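Local atomic coordinates of ferric-siderophore receptor protein (Streptomyces coelicolor, PDB entry 2X4L), a protein that probably captures iron-loaded siderophores outside the cell membrane for uptake, as extracellular solute-binding proteins of its family do. Residues P45-A50 and E64-F69; V49-V54 and I115-D120; G99-E104 and S127-S132; L109-L114 and K138-V143. All coordinates share one frame; numbering follows the deposited sequence.

Contact 1 of 4, residues P45-A50 and E64-F69; sequences PANIVA and EVKGVF
Lys-66 and Asn-47 supply the main side-chain polar link between the two segments. The ammonium NZ of Lys-66 donates to Asn-47 OD1 at 2.8 Å, a little tilted from the amide plane, and to Ala-46 O at 3.1 Å, where it stands above the carbonyl plane. A long, flexible lysine suits this partly exposed end: bends at chi2 (-76°) and chi4 (35°) help bring NZ to the loop residues Ala-46 and Asn-47. The amide ND2 of Asn-47 is held by Ala-110 O. A water adds a second polar link, donating to Ala-46 O and Glu-64 O while accepting from Ile-48 N.

Backbone bonds follow. Ile-48 O takes Lys-66 N at 2.8 Å and, weakly, Gly-67 N. Further on, Ala-50 N donates to Gly-67 O at 3.0 Å and Phe-69 N to Ala-50 O at 3.2 Å.

Apolar contacts fill both faces. Gly-67, lacking a side chain, lets Val-49 CG2 settle 4.2 Å from its CA, and Val-49 CG1 meets the edge of the Phe-69 ring at CD2 (4.0 Å). On the other face, Ile-48 CG2 lies 3.9 Å from Val-65 CG1, the two side chains crossing at about a right angle, while Ala-55 of helix 52-60 packs on Ala-50, Val-65 and Val-68. Two parallel strands joined through that helix make a classic beta-alpha-beta unit.

Contact 2 of 4, residues V49-V54 and I115-D120; sequences VAFTGV and ITTTFD
Val-54 presses hard on Ile-115, CG1 to CG2 at 3.5 Å, tighter than usual for two methyl groups that meet as their side chains cross at about a right angle. The other methyl of Val-54, CG2, reaches Thr-117 CG2 at 3.8 Å. Branched residues suit this place, since each offers two short arms to a buried strand and the first turn of a helix. Beside this packing the backbones are hydrogen-bonded: Ile-115 N donates to Val-49 O at 2.9 Å and Phe-51 N to Ile-115 O at 3.0 Å.

Strands 48-51 and 113-118 are adjacent, yet the chain leaves them toward opposite edges of the parallel sheet. This is the topological switch point of a Rossmann-like fold, where a crevice commonly opens at the carboxyl ends of the strands.

Toward that end the contact thins. At Phe-51, chi1 of 175° puts CG anti to the backbone N, and the ring beyond it leads away from strand 113-118 to meet Trp-126 edge-to-face. Its CB stays close, 3.2 Å from Thr-116 OG1, a hydroxyl hydrogen-bonded to Trp-126 O. The loose side lies beyond Thr-117, where the strand diverges and Phe-119 and Asp-120 are partly open to solvent.

Contact 3 of 4, residues G99-E104 and S127-S132; sequences GKLNVE and SVPEES
The backbones are closest where Gly-99 CA comes 4.2 Å from Ser-127 CA, both residues with positive phi, and they splay until Val-103 CA and Ser-132 CA are 7.8 Å apart. At the close end Ser-127 OG accepts the N-H of Gly-99 over 2.9 Å in a nearly straight bond (166°). The hydroxyl is placed there by OG lying anti to the backbone N (chi1 -157°), and a water further links it to Lys-100 N. Glycine fits this position because it readily takes up the positive phi. A second water at this end joins Gly-99 O to Glu-131 OE1.

Next comes Pro-129, a rigid wedge against the other backbone. Its CB sits 3.6 Å from Gly-99 O, while CD is pushed to 3.5 Å from Leu-101 CB, a tight carbon pair. Where the loops separate, a third water joins Leu-101 O to Ser-132 OG. Val-103 CG2 meets Ser-132 CB more loosely, at 4.1 Å.

Leu-101, Ser-127 and Val-128 all pack on Phe-69 at the end of strand 67-69. Ser-132 stands at the N-cap position of helix 133-139, and Val-103, opening helix 103-108, rests on Val-136 and Leu-139 of that helix.

Contact 4 of 4, residues L109-L114 and K138-V143; sequences LAPEVL and KLAPSV
Leu-114 is bound to the neighbouring strand through both its backbone polar atoms. Its N donates to Pro-141 O at 2.9 Å in an almost straight bond (168°), and its O accepts Val-143 N at 2.8 Å. Ser-142 CA adds a CA-H...O contact, 3.1 Å from Leu-114 O. Proline has no N-H to give, yet it suits the place just before the strand because its carbonyl supplies the first bond of this pairing.

Around these bonds the side chains pack at ordinary van der Waals distances. The Pro-141 ring leans on the Glu-112 carbonyl, CD to O 3.3 Å. On one face, Val-113 CG2 extends to Val-143 CG2 at 3.9 Å as the two side chains cross at a slant, and Trp-29 touches both valines. On the other, Leu-114 CD2 reaches Ser-142 CB at 4.1 Å; the hydroxyl of that serine bonds to Arg-35.

Farther from the strands, the small CB of Ala-140 fits against the backbone of Pro-111 and Glu-112, 3.6 Å from Pro-111 O and 4.1 Å from Pro-111 CB. Pro-111 also approaches Leu-139 at the end of helix 133-139. Tyr-106 of helix 103-108 packs on Pro-111, Leu-114, Leu-139 and Ala-140, while Glu-112, whose CB points away from 138-143, accepts the N-H groups of Ala-46 and Asn-47 at OE1. Parallel strands 113-118 and 142-146, with helix 133-139 between them in the chain, form a beta-alpha-beta unit at the edge of the parallel sheet.

Contacts 1, 2 and 4 bind successive neighbours in one parallel sheet: strand 48-51 serves contacts 1 and 2, strand 113-118 serves contacts 2 and 4. Contact 2 is the most central, with every touching residue buried and aliphatic packing beside its backbone bonds. Contact 1 is largely buried too but carries a lysine and a water at its open end, whereas contact 4, at the sheet edge, is only partly buried and adds prolines and an alanine to its two backbone bonds. Contact 3 pairs no strands; its loops are joined by a serine bond, waters and a proline packed against Leu-101. Phe-69 joins contact 1 to contact 3, and Glu-112 joins contact 4 to contact 1.

Contact 1 of 4, residues P45-A50 and E64-F69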
loop_
_atom_site.group_PDB
_atom_site.type_symbol
_atom_site.label_atom_id
_atom_site.label_comp_id
_atom_site.label_asym_id
_atom_site.label_seq_id
_atom_site.Cartn_x
_atom_site.Cartn_y
_atom_site.Cartn_z
ATOM N N PRO A 45 -9.085 -21.736 7.716
ATOM C CA PRO A 45 -9.712 -20.813 8.746
ATOM C C PRO A 45 -10.927 -20.091 8.205
ATOM O O PRO A 45 -10.871 -19.508 7.118
ATOM C CB PRO A 45 -8.600 -19.838 9.103
ATOM C CG PRO A 45 -7.510 -19.993 8.049
ATOM C CD PRO A 45 -7.693 -21.395 7.385
ATOM N N ALA A 46 -11.996 -20.153 8.959
ATOM C CA ALA A 46 -13.228 -19.519 8.690
ATOM C C ALA A 46 -13.188 -18.122 9.311
ATOM O O ALA A 46 -13.892 -17.229 8.816
ATOM C CB ALA A 46 -14.307 -20.328 9.367
ATOM N N ASN A 47 -12.432 -17.942 10.421
ATOM C CA ASN A 47 -12.469 -16.613 11.171
ATOM C C ASN A 47 -11.146 -15.927 11.031
ATOM O O ASN A 47 -10.242 -16.085 11.870
ATOM C CB ASN A 47 -12.753 -16.861 12.654
ATOM C CG ASN A 47 -14.124 -17.476 12.921
ATOM O OD1 ASN A 47 -14.976 -17.581 12.037
ATOM N ND2 ASN A 47 -14.317 -17.920 14.110
ATOM N N ILE A 48 -11.002 -15.148 9.962
ATOM C CA ILE A 48 -9.789 -14.497 9.617
ATOM C C ILE A 48 -9.855 -13.057 10.157
ATOM O O ILE A 48 -10.914 -12.393 10.046
ATOM C CB ILE A 48 -9.666 -14.441 8.049
ATOM C CG1 ILE A 48 -9.588 -15.870 7.491
ATOM C CG2 ILE A 48 -8.421 -13.596 7.654
ATOM C CD1 ILE A 48 -9.720 -15.844 5.966
ATOM N N VAL A 49 -8.764 -12.604 10.733
ATOM C CA VAL A 49 -8.622 -11.183 11.053
ATOM C C VAL A 49 -7.457 -10.632 10.304
ATOM O O VAL A 49 -6.425 -11.293 10.222
ATOM C CB VAL A 49 -8.465 -11.014 12.584
ATOM C CG1 VAL A 49 -8.072 -9.593 12.986
ATOM C CG2 VAL A 49 -9.758 -11.475 13.326
ATOM N N ALA A 50 -7.621 -9.482 9.696
ATOM C CA ALA A 50 -6.526 -8.950 8.878
ATOM C C ALA A 50 -6.354 -7.438 9.000
ATOM O O ALA A 50 -7.342 -6.709 9.227
ATOM C CB ALA A 50 -6.815 -9.305 7.393
ATOM N N GLU A 64 -13.727 -13.739 2.610
ATOM C CA GLU A 64 -14.235 -12.836 3.626
ATOM C C GLU A 64 -13.395 -12.882 4.876
ATOM O O GLU A 64 -12.870 -13.920 5.257
ATOM C CB GLU A 64 -15.678 -13.235 3.983
ATOM C CG GLU A 64 -16.232 -12.885 5.385
ATOM C CD GLU A 64 -17.587 -13.617 5.761
ATOM O OE1 GLU A 64 -18.158 -14.353 4.909
ATOM O OE2 GLU A 64 -18.060 -13.473 6.930
ATOM N N VAL A 65 -13.256 -11.746 5.545
ATOM C CA VAL A 65 -12.672 -11.704 6.890
ATOM C C VAL A 65 -13.743 -11.339 7.950
ATOM O O VAL A 65 -14.847 -10.776 7.627
ATOM C CB VAL A 65 -11.440 -10.709 7.005
ATOM C CG1 VAL A 65 -10.570 -10.955 5.841
ATOM C CG2 VAL A 65 -11.929 -9.236 7.027
ATOM N N LYS A 66 -13.480 -11.736 9.196
ATOM C CA LYS A 66 -14.410 -11.382 10.277
ATOM C C LYS A 66 -14.011 -10.086 10.987
ATOM O O LYS A 66 -14.909 -9.350 11.461
ATOM C CB LYS A 66 -14.487 -12.510 11.281
ATOM C CG LYS A 66 -15.002 -13.839 10.682
ATOM C CD LYS A 66 -16.481 -13.794 10.463
ATOM C CE LYS A 66 -17.143 -15.045 9.802
ATOM N NZ LYS A 66 -16.614 -16.372 10.101
ATOM N N GLY A 67 -12.700 -9.778 11.058
ATOM C CA GLY A 67 -12.304 -8.543 11.755
ATOM C C GLY A 67 -11.159 -7.888 10.990
ATOM O O GLY A 67 -10.426 -8.571 10.263
ATOM N N VAL A 68 -11.093 -6.568 11.147
ATOM C CA VAL A 68 -10.021 -5.794 10.517
ATOM C C VAL A 68 -9.419 -4.874 11.567
ATOM O O VAL A 68 -10.055 -4.499 12.544
ATOM C CB VAL A 68 -10.454 -4.954 9.278
ATOM C CG1 VAL A 68 -10.964 -5.915 8.216
ATOM C CG2 VAL A 68 -11.524 -3.875 9.625
ATOM N N PHE A 69 -8.187 -4.418 11.289
ATOM C CA PHE A 69 -7.566 -3.353 12.062
ATOM C C PHE A 69 -6.719 -2.520 11.118
ATOM O O PHE A 69 -5.953 -3.012 10.288
ATOM C CB PHE A 69 -6.703 -3.967 13.234
ATOM C CG PHE A 69 -5.665 -4.942 12.821
ATOM C CD1 PHE A 69 -4.345 -4.531 12.650
ATOM C CD2 PHE A 69 -5.979 -6.275 12.506
ATOM C CE1 PHE A 69 -3.313 -5.408 12.249
ATOM C CE2 PHE A 69 -4.954 -7.203 12.129
ATOM C CZ PHE A 69 -3.614 -6.738 11.980
HETATM O O HOH W 1 -13.125 -14.787 7.975
#

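Contact 2 of 4, residues V49-V54 and I115-D120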
loop_
_atom_site.group_PDB
_atom_site.type_symbol
_atom_site.label_atom_id
_atom_site.label_comp_id
_atom_site.label_asym_id
_atom_site.label_seq_id
_atom_site.Cartn_x
_atom_site.Cartn_y
_atom_site.Cartn_z
ATOM N N VAL A 49 -8.764 -12.604 10.733
ATOM C CA VAL A 49 -8.622 -11.183 11.053
ATOM C C VAL A 49 -7.457 -10.632 10.304
ATOM O O VAL A 49 -6.425 -11.293 10.222
ATOM C CB VAL A 49 -8.465 -11.014 12.584
ATOM C CG1 VAL A 49 -8.072 -9.593 12.986
ATOM C CG2 VAL A 49 -9.758 -11.475 13.326
ATOM N N ALA A 50 -7.621 -9.482 9.696
ATOM C CA ALA A 50 -6.526 -8.950 8.878
ATOM C C ALA A 50 -6.354 -7.438 9.000
ATOM O O ALA A 50 -7.342 -6.709 9.227
ATOM C CB ALA A 50 -6.815 -9.305 7.393
ATOM N N PHE A 51 -5.161 -6.950 8.733
ATOM C CA PHE A 51 -4.956 -5.540 8.549
ATOM C C PHE A 51 -5.958 -5.115 7.440
ATOM O O PHE A 51 -6.162 -5.847 6.472
ATOM C CB PHE A 51 -3.512 -5.312 8.087
ATOM C CG PHE A 51 -3.253 -3.867 7.751
ATOM C CD1 PHE A 51 -3.253 -2.929 8.773
ATOM C CD2 PHE A 51 -2.951 -3.486 6.453
ATOM C CE1 PHE A 51 -3.064 -1.584 8.495
ATOM C CE2 PHE A 51 -2.755 -2.128 6.173
ATOM C CZ PHE A 51 -2.800 -1.159 7.204
ATOM N N THR A 52 -6.532 -3.905 7.623
ATOM C CA THR A 52 -7.579 -3.502 6.691
ATOM C C THR A 52 -7.137 -3.692 5.225
ATOM O O THR A 52 -7.911 -4.174 4.412
ATOM C CB THR A 52 -7.953 -2.083 6.960
ATOM O OG1 THR A 52 -8.441 -2.078 8.313
ATOM C CG2 THR A 52 -9.097 -1.644 5.995
ATOM N N GLY A 53 -5.910 -3.251 4.867
ATOM C CA GLY A 53 -5.485 -3.327 3.445
ATOM C C GLY A 53 -5.368 -4.761 2.967
ATOM O O GLY A 53 -5.534 -5.001 1.741
ATOM N N VAL A 54 -5.015 -5.674 3.848
ATOM C CA VAL A 54 -4.959 -7.104 3.496
ATOM C C VAL A 54 -6.370 -7.676 3.354
ATOM O O VAL A 54 -6.727 -8.361 2.362
ATOM C CB VAL A 54 -4.149 -7.895 4.548
ATOM C CG1 VAL A 54 -4.281 -9.427 4.301
ATOM C CG2 VAL A 54 -2.682 -7.450 4.445
ATOM N N ILE A 115 -3.685 -11.882 9.637
ATOM C CA ILE A 115 -2.899 -11.717 8.373
ATOM C C ILE A 115 -2.572 -10.216 8.227
ATOM O O ILE A 115 -3.504 -9.388 8.274
ATOM C CB ILE A 115 -3.709 -12.210 7.152
ATOM C CG1 ILE A 115 -4.325 -13.609 7.428
ATOM C CG2 ILE A 115 -2.779 -12.171 5.859
ATOM C CD1 ILE A 115 -5.049 -14.163 6.153
ATOM N N THR A 116 -1.327 -9.899 8.010
ATOM C CA THR A 116 -0.947 -8.522 7.749
ATOM C C THR A 116 0.275 -8.465 6.876
ATOM O O THR A 116 0.790 -9.536 6.431
ATOM C CB THR A 116 -0.758 -7.804 9.106
ATOM O OG1 THR A 116 -0.628 -6.372 8.864
ATOM C CG2 THR A 116 0.479 -8.299 9.942
ATOM N N THR A 117 0.744 -7.274 6.595
ATOM C CA THR A 117 1.949 -7.094 5.843
ATOM C C THR A 117 3.101 -6.879 6.797
ATOM O O THR A 117 2.953 -6.806 8.016
ATOM C CB THR A 117 1.763 -5.845 4.935
ATOM O OG1 THR A 117 1.289 -4.729 5.707
ATOM C CG2 THR A 117 0.840 -6.171 3.765
ATOM N N THR A 118 4.308 -6.837 6.220
ATOM C CA THR A 118 5.509 -6.524 7.029
ATOM C C THR A 118 6.503 -5.662 6.212
ATOM O O THR A 118 6.627 -5.892 5.015
ATOM C CB THR A 118 6.235 -7.764 7.647
ATOM O OG1 THR A 118 7.371 -7.293 8.400
ATOM C CG2 THR A 118 6.705 -8.711 6.553
ATOM N N PHE A 119 7.070 -4.661 6.860
ATOM C CA PHE A 119 7.927 -3.665 6.215
ATOM C C PHE A 119 9.376 -3.727 6.629
ATOM O O PHE A 119 10.105 -2.779 6.328
ATOM C CB PHE A 119 7.394 -2.224 6.483
ATOM C CG PHE A 119 6.157 -1.883 5.703
ATOM C CD1 PHE A 119 6.265 -1.151 4.521
ATOM C CD2 PHE A 119 4.910 -2.235 6.174
ATOM C CE1 PHE A 119 5.062 -0.795 3.820
ATOM C CE2 PHE A 119 3.720 -1.911 5.460
ATOM C CZ PHE A 119 3.833 -1.213 4.291
ATOM N N ASP A 120 9.789 -4.819 7.275
ATOM C CA ASP A 120 11.195 -4.801 7.699
ATOM C C ASP A 120 11.790 -6.175 7.713
ATOM O O ASP A 120 11.097 -7.165 7.540
ATOM C CB ASP A 120 11.356 -4.112 9.065
ATOM C CG ASP A 120 10.629 -4.812 10.204
ATOM O OD1 ASP A 120 10.131 -5.873 10.052
ATOM O OD2 ASP A 120 10.484 -4.132 11.259
#

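Contact 3 of 4, residues G99-E104 and S127-S132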
loop_
_atom_site.group_PDB
_atom_site.type_symbol
_atom_site.label_atom_id
_atom_site.label_comp_id
_atom_site.label_asym_id
_atom_site.label_seq_id
_atom_site.Cartn_x
_atom_site.Cartn_y
_atom_site.Cartn_z
ATOM N N GLY A 99 -1.820 0.809 14.090
ATOM C CA GLY A 99 -1.297 0.522 15.420
ATOM C C GLY A 99 -2.298 0.413 16.526
ATOM O O GLY A 99 -2.014 0.676 17.699
ATOM N N LYS A 100 -3.525 0.053 16.177
ATOM C CA LYS A 100 -4.604 -0.068 17.167
ATOM C C LYS A 100 -5.393 -1.363 16.937
ATOM O O LYS A 100 -5.775 -1.685 15.813
ATOM C CB LYS A 100 -5.580 1.097 16.923
ATOM C CG LYS A 100 -5.034 2.492 17.409
ATOM C CD LYS A 100 -5.475 2.736 18.898
ATOM C CE LYS A 100 -5.133 4.144 19.497
ATOM N NZ LYS A 100 -3.641 4.324 19.503
ATOM N N LEU A 101 -5.554 -2.124 18.009
ATOM C CA LEU A 101 -6.217 -3.457 17.866
ATOM C C LEU A 101 -6.729 -3.882 19.229
ATOM O O LEU A 101 -5.916 -4.147 20.149
ATOM C CB LEU A 101 -5.245 -4.503 17.269
ATOM C CG LEU A 101 -5.832 -5.823 16.732
ATOM C CD1 LEU A 101 -4.750 -6.652 16.019
ATOM C CD2 LEU A 101 -6.483 -6.670 17.892
ATOM N N ASN A 102 -8.037 -3.799 19.488
ATOM C CA ASN A 102 -8.522 -4.090 20.818
ATOM C C ASN A 102 -8.490 -5.604 21.080
ATOM O O ASN A 102 -9.088 -6.385 20.342
ATOM C CB ASN A 102 -9.941 -3.582 20.945
ATOM C CG ASN A 102 -10.476 -3.747 22.341
ATOM O OD1 ASN A 102 -10.829 -4.855 22.731
ATOM N ND2 ASN A 102 -10.548 -2.675 23.111
ATOM N N VAL A 103 -7.709 -6.039 22.085
ATOM C CA VAL A 103 -7.484 -7.516 22.234
ATOM C C VAL A 103 -8.701 -8.236 22.712
ATOM O O VAL A 103 -8.929 -9.378 22.244
ATOM C CB VAL A 103 -6.298 -7.752 23.218
ATOM C CG1 VAL A 103 -6.081 -9.238 23.461
ATOM C CG2 VAL A 103 -5.019 -7.078 22.700
ATOM N N GLU A 104 -9.491 -7.603 23.603
ATOM C CA GLU A 104 -10.695 -8.278 24.091
ATOM C C GLU A 104 -11.677 -8.489 22.941
ATOM O O GLU A 104 -12.272 -9.562 22.841
ATOM C CB GLU A 104 -11.376 -7.476 25.200
ATOM C CG GLU A 104 -10.524 -7.360 26.508
ATOM C CD GLU A 104 -11.175 -6.408 27.590
ATOM O OE1 GLU A 104 -12.399 -6.064 27.534
ATOM O OE2 GLU A 104 -10.445 -6.001 28.533
ATOM N N SER A 127 1.003 -2.812 11.870
ATOM C CA SER A 127 -0.180 -2.231 12.500
ATOM C C SER A 127 -0.645 -2.984 13.751
ATOM O O SER A 127 -1.639 -2.557 14.383
ATOM C CB SER A 127 -1.356 -2.097 11.464
ATOM O OG SER A 127 -2.290 -1.092 11.891
ATOM N N VAL A 128 0.008 -4.077 14.128
ATOM C CA VAL A 128 -0.347 -4.786 15.363
ATOM C C VAL A 128 0.344 -3.954 16.437
ATOM O O VAL A 128 1.552 -3.719 16.371
ATOM C CB VAL A 128 0.164 -6.243 15.349
ATOM C CG1 VAL A 128 -0.110 -6.889 16.695
ATOM C CG2 VAL A 128 -0.592 -7.035 14.304
ATOM N N PRO A 129 -0.420 -3.482 17.451
ATOM C CA PRO A 129 0.186 -2.580 18.430
ATOM C C PRO A 129 1.405 -3.202 19.080
ATOM O O PRO A 129 1.313 -4.331 19.572
ATOM C CB PRO A 129 -0.905 -2.293 19.418
ATOM C CG PRO A 129 -2.168 -2.778 18.855
ATOM C CD PRO A 129 -1.874 -3.661 17.626
ATOM N N GLU A 130 2.500 -2.437 19.122
ATOM C CA GLU A 130 3.653 -2.945 19.757
ATOM C C GLU A 130 3.432 -3.282 21.206
ATOM O O GLU A 130 3.948 -4.281 21.643
ATOM C CB GLU A 130 4.739 -1.869 19.673
ATOM C CG GLU A 130 6.076 -2.419 20.145
ATOM C CD GLU A 130 6.637 -3.332 19.037
ATOM O OE1 GLU A 130 6.138 -3.280 17.843
ATOM O OE2 GLU A 130 7.553 -4.105 19.390
ATOM N N GLU A 131 2.633 -2.495 21.887
ATOM C CA GLU A 131 2.449 -2.741 23.324
ATOM C C GLU A 131 1.586 -3.950 23.643
ATOM O O GLU A 131 1.588 -4.398 24.825
ATOM C CB GLU A 131 1.877 -1.534 23.980
ATOM C CG GLU A 131 0.470 -1.226 23.561
ATOM C CD GLU A 131 0.307 -0.342 22.315
ATOM O OE1 GLU A 131 1.244 -0.229 21.382
ATOM O OE2 GLU A 131 -0.821 0.248 22.297
ATOM N N SER A 132 0.960 -4.545 22.634
ATOM C CA SER A 132 0.077 -5.691 22.928
ATOM C C SER A 132 0.264 -6.853 21.980
ATOM O O SER A 132 -0.534 -7.784 21.956
ATOM C CB SER A 132 -1.401 -5.200 23.005
ATOM O OG SER A 132 -1.762 -4.650 21.798
HETATM O O HOH W 2 0.474 1.250 18.881
HETATM O O HOH W 3 -4.510 -1.031 13.513
HETATM O O HOH W 4 -4.025 -3.304 22.126
#

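Contact 4 of 4, residues L109-L114 and K138-V143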
loop_
_atom_site.group_PDB
_atom_site.type_symbol
_atom_site.label_atom_id
_atom_site.label_comp_id
_atom_site.label_asym_id
_atom_site.label_seq_id
_atom_site.Cartn_x
_atom_site.Cartn_y
_atom_site.Cartn_z
ATOM N N LEU A 109 -13.944 -12.618 18.450
ATOM C CA LEU A 109 -14.157 -13.102 17.078
ATOM C C LEU A 109 -13.757 -14.524 16.942
ATOM O O LEU A 109 -13.885 -15.047 15.832
ATOM C CB LEU A 109 -13.380 -12.220 16.027
ATOM C CG LEU A 109 -13.732 -10.708 16.149
ATOM C CD1 LEU A 109 -12.961 -10.022 15.090
ATOM C CD2 LEU A 109 -15.220 -10.427 15.881
ATOM N N ALA A 110 -13.251 -15.196 17.998
ATOM C CA ALA A 110 -12.745 -16.557 17.864
ATOM C C ALA A 110 -11.773 -16.715 16.690
ATOM O O ALA A 110 -11.942 -17.493 15.766
ATOM C CB ALA A 110 -13.957 -17.529 17.754
ATOM N N PRO A 111 -10.738 -15.875 16.660
ATOM C CA PRO A 111 -9.886 -15.779 15.493
ATOM C C PRO A 111 -9.104 -17.054 15.244
ATOM O O PRO A 111 -8.616 -17.715 16.196
ATOM C CB PRO A 111 -8.912 -14.617 15.827
ATOM C CG PRO A 111 -8.850 -14.648 17.323
ATOM C CD PRO A 111 -10.237 -15.034 17.761
ATOM N N GLU A 112 -8.953 -17.404 13.978
ATOM C CA GLU A 112 -8.205 -18.618 13.552
ATOM C C GLU A 112 -6.863 -18.270 12.893
ATOM O O GLU A 112 -5.933 -19.052 12.892
ATOM C CB GLU A 112 -9.060 -19.531 12.665
ATOM C CG GLU A 112 -10.139 -20.252 13.511
ATOM C CD GLU A 112 -11.247 -20.788 12.707
ATOM O OE1 GLU A 112 -11.662 -20.272 11.674
ATOM O OE2 GLU A 112 -11.825 -21.776 13.234
ATOM N N VAL A 113 -6.751 -17.076 12.321
ATOM C CA VAL A 113 -5.459 -16.606 11.770
ATOM C C VAL A 113 -5.586 -15.098 11.694
ATOM O O VAL A 113 -6.642 -14.535 11.420
ATOM C CB VAL A 113 -5.171 -17.271 10.341
ATOM C CG1 VAL A 113 -6.200 -16.767 9.275
ATOM C CG2 VAL A 113 -3.712 -17.052 9.898
ATOM N N LEU A 114 -4.462 -14.447 11.930
ATOM C CA LEU A 114 -4.277 -12.977 11.709
ATOM C C LEU A 114 -3.325 -12.801 10.527
ATOM O O LEU A 114 -2.286 -13.468 10.401
ATOM C CB LEU A 114 -3.659 -12.392 12.987
ATOM C CG LEU A 114 -3.444 -10.890 12.883
ATOM C CD1 LEU A 114 -3.686 -10.181 14.239
ATOM C CD2 LEU A 114 -2.009 -10.559 12.395
ATOM N N LYS A 138 -1.098 -14.720 21.223
ATOM C CA LYS A 138 -1.581 -15.874 21.956
ATOM C C LYS A 138 -2.836 -16.418 21.307
ATOM O O LYS A 138 -3.071 -17.636 21.451
ATOM C CB LYS A 138 -1.865 -15.605 23.423
ATOM C CG LYS A 138 -0.690 -15.111 24.295
ATOM C CD LYS A 138 0.478 -16.026 24.177
ATOM C CE LYS A 138 1.430 -15.748 25.329
ATOM N NZ LYS A 138 2.618 -16.546 25.147
ATOM N N LEU A 139 -3.660 -15.538 20.720
ATOM C CA LEU A 139 -5.002 -15.936 20.318
ATOM C C LEU A 139 -5.152 -16.547 18.954
ATOM O O LEU A 139 -6.124 -17.263 18.695
ATOM C CB LEU A 139 -5.917 -14.726 20.398
ATOM C CG LEU A 139 -6.183 -14.348 21.853
ATOM C CD1 LEU A 139 -6.536 -12.881 22.002
ATOM C CD2 LEU A 139 -7.315 -15.261 22.434
ATOM N N ALA A 140 -4.131 -16.422 18.118
ATOM C CA ALA A 140 -4.149 -17.116 16.821
ATOM C C ALA A 140 -2.822 -16.987 16.129
ATOM O O ALA A 140 -2.123 -15.981 16.331
ATOM C CB ALA A 140 -5.260 -16.497 15.865
ATOM N N PRO A 141 -2.453 -17.926 15.233
ATOM C CA PRO A 141 -1.231 -17.792 14.494
ATOM C C PRO A 141 -1.365 -16.594 13.510
ATOM O O PRO A 141 -2.485 -16.158 13.137
ATOM C CB PRO A 141 -1.117 -19.132 13.671
ATOM C CG PRO A 141 -2.508 -19.521 13.591
ATOM C CD PRO A 141 -3.224 -19.103 14.799
ATOM N N SER A 142 -0.212 -16.149 13.043
ATOM C CA SER A 142 -0.163 -15.073 12.079
ATOM C C SER A 142 0.543 -15.425 10.793
ATOM O O SER A 142 1.455 -16.330 10.763
ATOM C CB SER A 142 0.533 -13.821 12.687
ATOM O OG SER A 142 1.844 -14.186 13.149
ATOM N N VAL A 143 0.199 -14.653 9.771
ATOM C CA VAL A 143 0.784 -14.784 8.434
ATOM C C VAL A 143 1.164 -13.352 8.008
ATOM O O VAL A 143 0.315 -12.424 8.093
ATOM C CB VAL A 143 -0.289 -15.357 7.429
ATOM C CG1 VAL A 143 0.195 -15.143 6.006
ATOM C CG2 VAL A 143 -0.566 -16.841 7.668
#